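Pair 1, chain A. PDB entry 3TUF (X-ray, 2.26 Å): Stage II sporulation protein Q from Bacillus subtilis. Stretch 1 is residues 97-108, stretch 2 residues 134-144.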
# COMPACT_ATOMS: atom_id res chain seq x y z
N SER A 97 -41.14 10.42 -18.28
CA SER A 97 -42.04 10.72 -17.17
C SER A 97 -41.70 9.98 -15.92
O SER A 97 -41.03 8.96 -15.93
CB SER A 97 -43.48 10.38 -17.55
OG SER A 97 -43.52 9.09 -18.10
N ALA A 98 -42.23 10.47 -14.82
CA ALA A 98 -41.82 9.97 -13.54
C ALA A 98 -42.32 8.53 -13.41
O ALA A 98 -43.50 8.20 -13.66
CB ALA A 98 -42.33 10.85 -12.42
N SER A 99 -41.36 7.67 -13.09
CA SER A 99 -41.59 6.27 -12.85
C SER A 99 -42.37 6.03 -11.57
O SER A 99 -43.07 5.04 -11.47
CB SER A 99 -40.23 5.59 -12.74
OG SER A 99 -40.39 4.31 -12.16
N LEU A 100 -42.22 6.92 -10.59
CA LEU A 100 -43.01 6.87 -9.38
C LEU A 100 -43.22 8.31 -8.91
O LEU A 100 -42.51 9.21 -9.34
CB LEU A 100 -42.27 6.12 -8.27
CG LEU A 100 -41.98 4.60 -8.36
CD1 LEU A 100 -40.86 4.28 -7.43
CD2 LEU A 100 -43.18 3.70 -8.03
N SER A 101 -44.18 8.51 -8.01
CA SER A 101 -44.43 9.81 -7.43
C SER A 101 -43.34 10.23 -6.39
O SER A 101 -42.75 9.40 -5.68
CB SER A 101 -45.83 9.83 -6.86
OG SER A 101 -46.76 9.28 -7.82
N GLY A 102 -43.05 11.51 -6.31
CA GLY A 102 -42.06 11.95 -5.36
C GLY A 102 -41.80 13.41 -5.48
O GLY A 102 -42.62 14.15 -6.01
N THR A 103 -40.64 13.82 -5.00
CA THR A 103 -40.27 15.22 -5.00
C THR A 103 -38.99 15.37 -5.75
O THR A 103 -38.03 14.64 -5.48
CB THR A 103 -40.01 15.69 -3.60
OG1 THR A 103 -41.20 15.48 -2.84
CG2 THR A 103 -39.66 17.16 -3.61
N VAL A 104 -38.96 16.32 -6.67
CA VAL A 104 -37.80 16.56 -7.50
C VAL A 104 -36.73 17.15 -6.62
O VAL A 104 -36.90 18.26 -6.12
CB VAL A 104 -38.10 17.57 -8.62
CG1 VAL A 104 -36.77 18.03 -9.34
CG2 VAL A 104 -39.11 16.98 -9.58
N VAL A 105 -35.64 16.42 -6.41
CA VAL A 105 -34.61 16.98 -5.58
C VAL A 105 -33.50 17.53 -6.44
O VAL A 105 -32.67 18.23 -5.96
CB VAL A 105 -34.12 16.01 -4.48
CG1 VAL A 105 -35.23 15.85 -3.42
CG2 VAL A 105 -33.69 14.64 -5.07
N LYS A 106 -33.52 17.25 -7.73
CA LYS A 106 -32.45 17.76 -8.57
C LYS A 106 -32.90 17.96 -9.99
O LYS A 106 -33.55 17.08 -10.58
CB LYS A 106 -31.26 16.80 -8.56
CG LYS A 106 -30.02 17.47 -9.11
CD LYS A 106 -29.05 16.54 -9.78
CE LYS A 106 -27.95 16.02 -8.86
NZ LYS A 106 -26.78 15.74 -9.73
N ALA A 107 -32.56 19.10 -10.57
CA ALA A 107 -32.90 19.34 -11.98
C ALA A 107 -31.93 20.32 -12.61
O ALA A 107 -32.11 21.55 -12.43
CB ALA A 107 -34.27 19.83 -12.08
N GLU A 108 -30.91 19.83 -13.32
CA GLU A 108 -29.92 20.76 -13.88
C GLU A 108 -29.23 20.26 -15.10
O GLU A 108 -29.07 19.05 -15.31
CB GLU A 108 -28.84 21.06 -12.86
CG GLU A 108 -28.69 20.01 -11.79
CD GLU A 108 -27.66 20.43 -10.74
OE1 GLU A 108 -26.43 20.16 -10.94
OE2 GLU A 108 -28.08 21.03 -9.71
N GLU A 134 -34.56 18.48 -22.48
CA GLU A 134 -35.43 19.50 -21.87
C GLU A 134 -35.91 18.99 -20.57
O GLU A 134 -35.93 17.78 -20.33
CB GLU A 134 -36.72 19.75 -22.69
CG GLU A 134 -36.56 19.74 -24.24
CD GLU A 134 -37.89 20.03 -24.94
OE1 GLU A 134 -38.84 20.45 -24.18
OE2 GLU A 134 -37.96 19.82 -26.20
N VAL A 135 -36.37 19.92 -19.74
CA VAL A 135 -36.88 19.58 -18.43
C VAL A 135 -38.21 20.31 -18.28
O VAL A 135 -38.39 21.43 -18.81
CB VAL A 135 -35.82 19.96 -17.36
CG1 VAL A 135 -36.43 20.15 -16.00
CG2 VAL A 135 -34.79 18.84 -17.28
N SER A 136 -39.15 19.66 -17.62
CA SER A 136 -40.47 20.21 -17.44
C SER A 136 -40.68 20.37 -15.93
O SER A 136 -41.80 20.65 -15.49
CB SER A 136 -41.52 19.29 -18.09
OG SER A 136 -41.15 18.96 -19.46
N VAL A 137 -39.61 20.20 -15.15
CA VAL A 137 -39.67 20.32 -13.67
C VAL A 137 -38.53 21.17 -13.14
O VAL A 137 -37.59 21.49 -13.86
CB VAL A 137 -39.63 18.93 -12.92
CG1 VAL A 137 -40.89 18.16 -13.10
CG2 VAL A 137 -38.44 18.07 -13.38
N GLU A 138 -38.60 21.50 -11.86
CA GLU A 138 -37.48 22.16 -11.18
C GLU A 138 -37.39 21.69 -9.71
O GLU A 138 -38.39 21.21 -9.13
CB GLU A 138 -37.65 23.68 -11.21
CG GLU A 138 -38.73 24.16 -10.24
CD GLU A 138 -39.03 25.63 -10.38
OE1 GLU A 138 -38.09 26.43 -10.58
OE2 GLU A 138 -40.21 26.01 -10.28
N GLN A 139 -36.21 21.82 -9.12
CA GLN A 139 -36.03 21.43 -7.73
C GLN A 139 -37.24 21.84 -6.84
O GLN A 139 -37.73 22.96 -6.92
CB GLN A 139 -34.77 22.08 -7.19
CG GLN A 139 -33.88 21.08 -6.56
CD GLN A 139 -32.91 21.72 -5.63
OE1 GLN A 139 -32.02 22.46 -6.06
NE2 GLN A 139 -33.06 21.45 -4.34
N GLY A 140 -37.74 20.91 -6.03
CA GLY A 140 -38.90 21.18 -5.15
C GLY A 140 -40.26 20.82 -5.76
O GLY A 140 -41.26 20.66 -5.01
N ASP A 141 -40.35 20.70 -7.10
CA ASP A 141 -41.59 20.22 -7.72
C ASP A 141 -41.97 18.84 -7.13
O ASP A 141 -41.09 17.97 -6.98
CB ASP A 141 -41.46 20.16 -9.25
CG ASP A 141 -41.51 21.56 -9.91
OD1 ASP A 141 -41.89 22.50 -9.19
OD2 ASP A 141 -41.19 21.72 -11.12
N LYS A 142 -43.23 18.66 -6.73
CA LYS A 142 -43.80 17.36 -6.40
C LYS A 142 -44.25 16.80 -7.72
O LYS A 142 -44.99 17.49 -8.38
CB LYS A 142 -45.09 17.57 -5.61
CG LYS A 142 -45.01 17.34 -4.16
CD LYS A 142 -44.39 18.51 -3.47
CE LYS A 142 -43.38 17.98 -2.45
NZ LYS A 142 -43.45 18.65 -1.12
N VAL A 143 -43.86 15.60 -8.13
CA VAL A 143 -44.47 15.01 -9.35
C VAL A 143 -45.26 13.77 -9.02
O VAL A 143 -45.05 13.14 -7.96
CB VAL A 143 -43.43 14.64 -10.45
CG1 VAL A 143 -42.78 15.88 -11.03
CG2 VAL A 143 -42.38 13.73 -9.92
N LYS A 144 -46.18 13.43 -9.92
CA LYS A 144 -46.95 12.20 -9.82
C LYS A 144 -46.44 11.20 -10.88
O LYS A 144 -45.81 11.58 -11.88
CB LYS A 144 -48.51 12.45 -9.83
CG LYS A 144 -48.97 13.56 -10.78
CD LYS A 144 -50.37 14.25 -10.53
CE LYS A 144 -50.57 15.62 -11.34
NZ LYS A 144 -50.44 15.58 -12.86
O HOH W 1 -34.01 22.82 -10.41

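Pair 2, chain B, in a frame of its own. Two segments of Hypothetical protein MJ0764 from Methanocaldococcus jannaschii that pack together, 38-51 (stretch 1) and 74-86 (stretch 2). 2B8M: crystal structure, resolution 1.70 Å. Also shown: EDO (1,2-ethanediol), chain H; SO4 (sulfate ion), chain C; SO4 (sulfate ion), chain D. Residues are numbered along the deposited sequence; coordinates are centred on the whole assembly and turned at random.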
# COMPACT_ATOMS: atom_id res chain seq x y z
N GLU B 38 19.68 -9.46 -2.64
CA GLU B 38 19.77 -8.16 -2.02
C GLU B 38 19.00 -8.18 -0.74
O GLU B 38 18.09 -9.01 -0.54
CB GLU B 38 19.24 -7.05 -2.94
CG GLU B 38 19.94 -6.98 -4.32
CD GLU B 38 21.26 -6.25 -4.33
OE1 GLU B 38 21.57 -5.48 -3.38
OE2 GLU B 38 22.01 -6.46 -5.31
N GLN B 39 19.29 -7.20 0.12
CA GLN B 39 18.54 -7.05 1.34
C GLN B 39 18.51 -5.61 1.82
O GLN B 39 19.35 -4.81 1.42
CB GLN B 39 19.10 -7.93 2.43
CG GLN B 39 20.51 -7.63 2.87
CD GLN B 39 21.08 -8.79 3.64
OE1 GLN B 39 21.23 -9.86 3.08
NE2 GLN B 39 21.36 -8.60 4.93
N MSE B 40 17.56 -5.32 2.70
CA MSE B 40 17.47 -4.02 3.37
C MSE B 40 18.27 -3.98 4.68
O MSE B 40 18.61 -5.01 5.25
CB MSE B 40 16.01 -3.67 3.66
CG MSE B 40 15.10 -3.65 2.46
SE MSE B 40 15.58 -2.23 1.25
CE MSE B 40 15.01 -0.67 2.34
N PRO B 41 18.56 -2.77 5.19
CA PRO B 41 19.29 -2.69 6.46
C PRO B 41 18.52 -3.32 7.61
O PRO B 41 17.29 -3.21 7.65
CB PRO B 41 19.44 -1.17 6.67
CG PRO B 41 19.42 -0.63 5.28
CD PRO B 41 18.30 -1.43 4.66
N LYS B 42 19.24 -3.96 8.52
CA LYS B 42 18.62 -4.42 9.76
C LYS B 42 18.36 -3.23 10.66
O LYS B 42 19.21 -2.36 10.82
CB LYS B 42 19.50 -5.43 10.49
CG LYS B 42 18.83 -6.01 11.73
CD LYS B 42 19.68 -7.05 12.41
CE LYS B 42 19.63 -8.34 11.66
NZ LYS B 42 20.09 -9.46 12.53
N HIS B 43 17.18 -3.19 11.25
CA HIS B 43 16.77 -2.03 12.04
C HIS B 43 15.53 -2.37 12.84
O HIS B 43 14.88 -3.37 12.58
CB HIS B 43 16.48 -0.81 11.14
CG HIS B 43 15.27 -0.95 10.29
ND1 HIS B 43 15.24 -1.77 9.18
CD2 HIS B 43 14.03 -0.41 10.39
CE1 HIS B 43 14.04 -1.70 8.62
NE2 HIS B 43 13.29 -0.89 9.33
N TYR B 44 15.20 -1.52 13.79
CA TYR B 44 13.95 -1.62 14.56
C TYR B 44 12.93 -0.73 13.89
O TYR B 44 13.23 0.44 13.57
CB TYR B 44 14.15 -1.14 15.98
CG TYR B 44 14.92 -2.11 16.83
CD1 TYR B 44 16.30 -2.27 16.64
CD2 TYR B 44 14.27 -2.90 17.76
CE1 TYR B 44 17.01 -3.20 17.40
CE2 TYR B 44 14.97 -3.82 18.53
CZ TYR B 44 16.34 -3.95 18.36
OH TYR B 44 17.02 -4.87 19.13
N SER B 45 11.73 -1.25 13.70
CA SER B 45 10.68 -0.46 13.06
C SER B 45 10.45 0.79 13.84
O SER B 45 10.40 0.74 15.07
CB SER B 45 9.37 -1.24 13.00
OG SER B 45 9.10 -1.80 14.27
N ASN B 46 10.32 1.93 13.16
CA ASN B 46 10.07 3.20 13.85
C ASN B 46 8.62 3.66 13.74
O ASN B 46 8.29 4.77 14.14
CB ASN B 46 11.01 4.33 13.40
CG ASN B 46 10.87 4.69 11.92
OD1 ASN B 46 10.03 4.15 11.17
ND2 ASN B 46 11.70 5.64 11.49
N SER B 47 7.77 2.80 13.22
CA SER B 47 6.34 2.94 13.39
C SER B 47 5.73 1.59 13.21
O SER B 47 6.42 0.59 13.06
CB SER B 47 5.76 3.95 12.40
OG SER B 47 4.40 4.35 12.68
N TYR B 48 4.39 1.57 13.14
CA TYR B 48 3.65 0.36 12.84
C TYR B 48 3.71 0.14 11.32
O TYR B 48 3.42 1.05 10.53
CB TYR B 48 2.21 0.46 13.35
CG TYR B 48 2.15 0.58 14.82
CD1 TYR B 48 2.12 -0.55 15.62
CD2 TYR B 48 2.19 1.83 15.42
CE1 TYR B 48 2.08 -0.41 17.00
CE2 TYR B 48 2.18 1.96 16.77
CZ TYR B 48 2.12 0.83 17.57
OH TYR B 48 2.14 0.97 18.96
N VAL B 49 4.10 -1.07 10.93
CA VAL B 49 4.48 -1.36 9.52
C VAL B 49 3.58 -2.40 8.90
O VAL B 49 3.27 -3.41 9.53
CB VAL B 49 5.94 -1.86 9.42
CG1 VAL B 49 6.34 -2.29 7.97
CG2 VAL B 49 6.89 -0.82 9.97
N HIS B 50 3.20 -2.15 7.66
CA HIS B 50 2.62 -3.16 6.78
C HIS B 50 3.36 -3.23 5.46
O HIS B 50 3.61 -2.21 4.82
CB HIS B 50 1.13 -2.93 6.53
CG HIS B 50 0.28 -3.12 7.72
ND1 HIS B 50 0.09 -2.12 8.65
CD2 HIS B 50 -0.41 -4.20 8.18
CE1 HIS B 50 -0.72 -2.57 9.61
NE2 HIS B 50 -0.99 -3.84 9.37
N LEU B 51 3.71 -4.45 5.11
CA LEU B 51 4.51 -4.79 3.95
C LEU B 51 3.54 -5.42 2.96
O LEU B 51 2.98 -6.47 3.21
CB LEU B 51 5.61 -5.81 4.35
CG LEU B 51 6.54 -5.30 5.44
CD1 LEU B 51 7.50 -6.41 5.86
CD2 LEU B 51 7.28 -4.07 4.97
N ASN B 74 0.56 -11.46 -0.05
CA ASN B 74 0.56 -11.26 1.41
C ASN B 74 0.73 -9.80 1.79
O ASN B 74 1.46 -9.06 1.13
CB ASN B 74 1.71 -12.02 2.09
CG ASN B 74 1.48 -13.52 2.18
OD1 ASN B 74 2.33 -14.29 1.70
ND2 ASN B 74 0.38 -13.95 2.82
N ILE B 75 0.04 -9.40 2.85
CA ILE B 75 0.34 -8.18 3.54
C ILE B 75 0.77 -8.61 4.92
O ILE B 75 0.06 -9.37 5.58
CB ILE B 75 -0.88 -7.26 3.65
CG1 ILE B 75 -1.39 -6.89 2.28
CG2 ILE B 75 -0.56 -6.04 4.54
CD1 ILE B 75 -2.64 -6.05 2.34
N VAL B 76 1.96 -8.17 5.31
CA VAL B 76 2.54 -8.58 6.58
C VAL B 76 2.66 -7.38 7.50
O VAL B 76 3.32 -6.38 7.17
CB VAL B 76 3.91 -9.25 6.40
CG1 VAL B 76 4.48 -9.68 7.79
CG2 VAL B 76 3.87 -10.41 5.44
N TYR B 77 2.06 -7.48 8.68
CA TYR B 77 2.15 -6.48 9.73
C TYR B 77 3.36 -6.73 10.60
O TYR B 77 3.55 -7.85 11.09
CB TYR B 77 0.93 -6.56 10.63
CG TYR B 77 1.03 -5.77 11.92
CD1 TYR B 77 1.20 -4.40 11.92
CD2 TYR B 77 0.93 -6.42 13.14
CE1 TYR B 77 1.25 -3.69 13.12
CE2 TYR B 77 0.98 -5.73 14.34
CZ TYR B 77 1.13 -4.37 14.32
OH TYR B 77 1.20 -3.73 15.54
N VAL B 78 4.17 -5.69 10.81
CA VAL B 78 5.26 -5.75 11.80
C VAL B 78 4.98 -4.63 12.80
O VAL B 78 4.86 -3.49 12.41
CB VAL B 78 6.68 -5.53 11.21
CG1 VAL B 78 7.73 -5.64 12.30
CG2 VAL B 78 6.95 -6.51 10.10
N PRO B 79 4.88 -4.96 14.08
CA PRO B 79 4.67 -3.92 15.06
C PRO B 79 5.83 -2.92 15.14
O PRO B 79 6.97 -3.22 14.78
CB PRO B 79 4.52 -4.71 16.38
CG PRO B 79 4.25 -6.11 15.97
CD PRO B 79 4.91 -6.30 14.67
N PHE B 80 5.51 -1.76 15.70
CA PHE B 80 6.46 -0.77 16.16
C PHE B 80 7.49 -1.33 17.16
O PHE B 80 7.16 -2.12 18.06
CB PHE B 80 5.65 0.39 16.75
CG PHE B 80 6.45 1.43 17.44
CD1 PHE B 80 7.39 2.18 16.75
CD2 PHE B 80 6.27 1.67 18.79
CE1 PHE B 80 8.12 3.15 17.40
CE2 PHE B 80 7.00 2.65 19.45
CZ PHE B 80 7.94 3.39 18.74
N ASN B 81 8.74 -0.89 16.97
CA ASN B 81 9.85 -1.18 17.84
C ASN B 81 10.24 -2.63 17.83
O ASN B 81 10.57 -3.19 18.88
CB ASN B 81 9.54 -0.72 19.27
CG ASN B 81 10.27 0.52 19.62
OD1 ASN B 81 11.37 0.77 19.13
ND2 ASN B 81 9.68 1.33 20.51
N VAL B 82 10.26 -3.21 16.65
CA VAL B 82 10.60 -4.61 16.44
C VAL B 82 11.82 -4.68 15.49
O VAL B 82 11.82 -4.05 14.40
CB VAL B 82 9.40 -5.38 15.82
CG1 VAL B 82 9.79 -6.78 15.35
CG2 VAL B 82 8.25 -5.49 16.80
N LYS B 83 12.82 -5.48 15.86
CA LYS B 83 14.00 -5.68 15.04
C LYS B 83 13.65 -6.54 13.85
O LYS B 83 13.11 -7.66 14.02
CB LYS B 83 15.10 -6.36 15.82
CG LYS B 83 16.40 -6.45 15.06
CD LYS B 83 17.58 -6.67 15.98
CE LYS B 83 17.41 -7.86 16.90
NZ LYS B 83 18.61 -8.14 17.70
N MSE B 84 13.91 -6.00 12.67
CA MSE B 84 13.58 -6.69 11.44
C MSE B 84 14.66 -6.67 10.38
O MSE B 84 15.52 -5.76 10.31
CB MSE B 84 12.33 -6.10 10.79
CG MSE B 84 12.47 -4.62 10.50
SE MSE B 84 10.77 -3.79 9.95
CE MSE B 84 10.52 -4.78 8.40
N LEU B 85 14.63 -7.73 9.59
CA LEU B 85 15.45 -7.81 8.39
C LEU B 85 14.63 -8.38 7.24
O LEU B 85 13.97 -9.44 7.40
CB LEU B 85 16.60 -8.74 8.63
CG LEU B 85 17.51 -9.01 7.44
CD1 LEU B 85 18.14 -7.73 7.01
CD2 LEU B 85 18.49 -10.08 7.77
N ILE B 86 14.68 -7.68 6.10
CA ILE B 86 14.06 -8.10 4.87
C ILE B 86 15.10 -8.47 3.88
O ILE B 86 15.93 -7.64 3.49
CB ILE B 86 13.19 -6.97 4.27
CG1 ILE B 86 11.98 -6.67 5.18
CG2 ILE B 86 12.68 -7.30 2.89
CD1 ILE B 86 11.24 -5.40 4.77
C1 EDO H . 10.11 -1.14 6.17
O1 EDO H . 11.19 -1.50 5.32
C2 EDO H . 10.47 -1.28 7.63
O2 EDO H . 10.76 -0.02 8.22
S SO4 C . 12.09 6.78 8.08
O1 SO4 C . 11.06 7.54 8.80
O2 SO4 C . 11.92 6.95 6.64
O3 SO4 C . 13.43 7.24 8.46
O4 SO4 C . 11.98 5.37 8.42
S SO4 D . 23.54 -9.64 13.01
O1 SO4 D . 22.86 -10.15 14.20
O2 SO4 D . 24.14 -10.80 12.28
O3 SO4 D . 22.52 -9.01 12.16
O4 SO4 D . 24.64 -8.72 13.38
O HOH W 2 15.14 -4.82 6.82
O HOH W 3 21.17 -8.42 15.61
O HOH W 4 11.82 2.51 16.98

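Pair 1 and pair 2 share a short antiparallel ladder that runs into a tight bend of the second stretch; fourteen central residues superpose with an RMSD of 0.7 Å. At its heart, A:Gly102 and A:Val143 match B:His43 and B:Met84, each couple joined by two backbone hydrogen bonds: A:Gly102 N to A:Val143 O is 3.1 Å and A:Val143 N to A:Gly102 O 2.9 Å, against 3.2 Å from B:His43 N to B:Met84 O and 2.8 Å from B:Met84 N to B:His43 O. Next come the non-hydrogen-bonded pairs A:Thr103 with A:Lys142 and B:Tyr44 with B:Lys83; one residue further along the first stretch, A:Val104 N donates to A:Asp141 O (2.7 Å) and B:Ser45 N to B:Val82 O (2.9 Å). Beyond it the chain turns, and A:Gly140 N donates to A:Val104 O (2.8 Å) and B:Asn81 N to B:Ser45 O (3.0 Å).

The backbone of this bend has a positive phi in both proteins, 92° at A:Gly140 and 67° at B:Asn81. In pair 1 a CB would jam against the preceding carbonyl, so glycine fits; in pair 2 asparagine, which tolerates such left-handed angles better than most residues, takes the place.

The most instructive difference lies at A:Val104 and B:Ser45, whose side-chain centres fall 0.8 Å apart. Valine fills the pocket with hydrocarbon: A:Val104 CG2 lies 3.9 Å from A:Val137 CB and 4.1 Å from A:Val143 CG1. Serine, smaller but polar, ties down the bend instead. B:Ser45 OG donates to B:Pro79 O (2.6 Å) and accepts from B:Val82 N (3.0 Å). In pair 1 the bend is a type II turn braced from within: A:Asp141 N bonds A:Glu138 O (2.9 Å), and A:Glu138 N bonds A:Asp141 OD2 (2.7 Å).

Where A:Gly102 offers no side chain, B:His43 lays its ring against B:Met84, a selenomethionine, whose CG sits over one face, 4.1 Å from the ring centroid of B:His43. One position on, both second stretches carry lysine. A:Thr103 OG1 approaches A:Lys142 CE at 3.3 Å, whereas B:Tyr44 offers a broad ring face to the aliphatic part of B:Lys83, with CB of B:Lys83 3.8 Å from the ring centroid of B:Tyr44.

At the far end, small A:Ala107 packs its CB 4.1 Å from A:Glu138 CA, while matching B:Tyr48 offers one ring face to CB of B:Phe80, which lies 3.6 Å from the B:Tyr48 ring centroid. The counterpart of B:Phe80, A:Gln139, is exposed, where a polar side chain costs little; its aliphatic CG lies 3.2 Å from A:Val105 O.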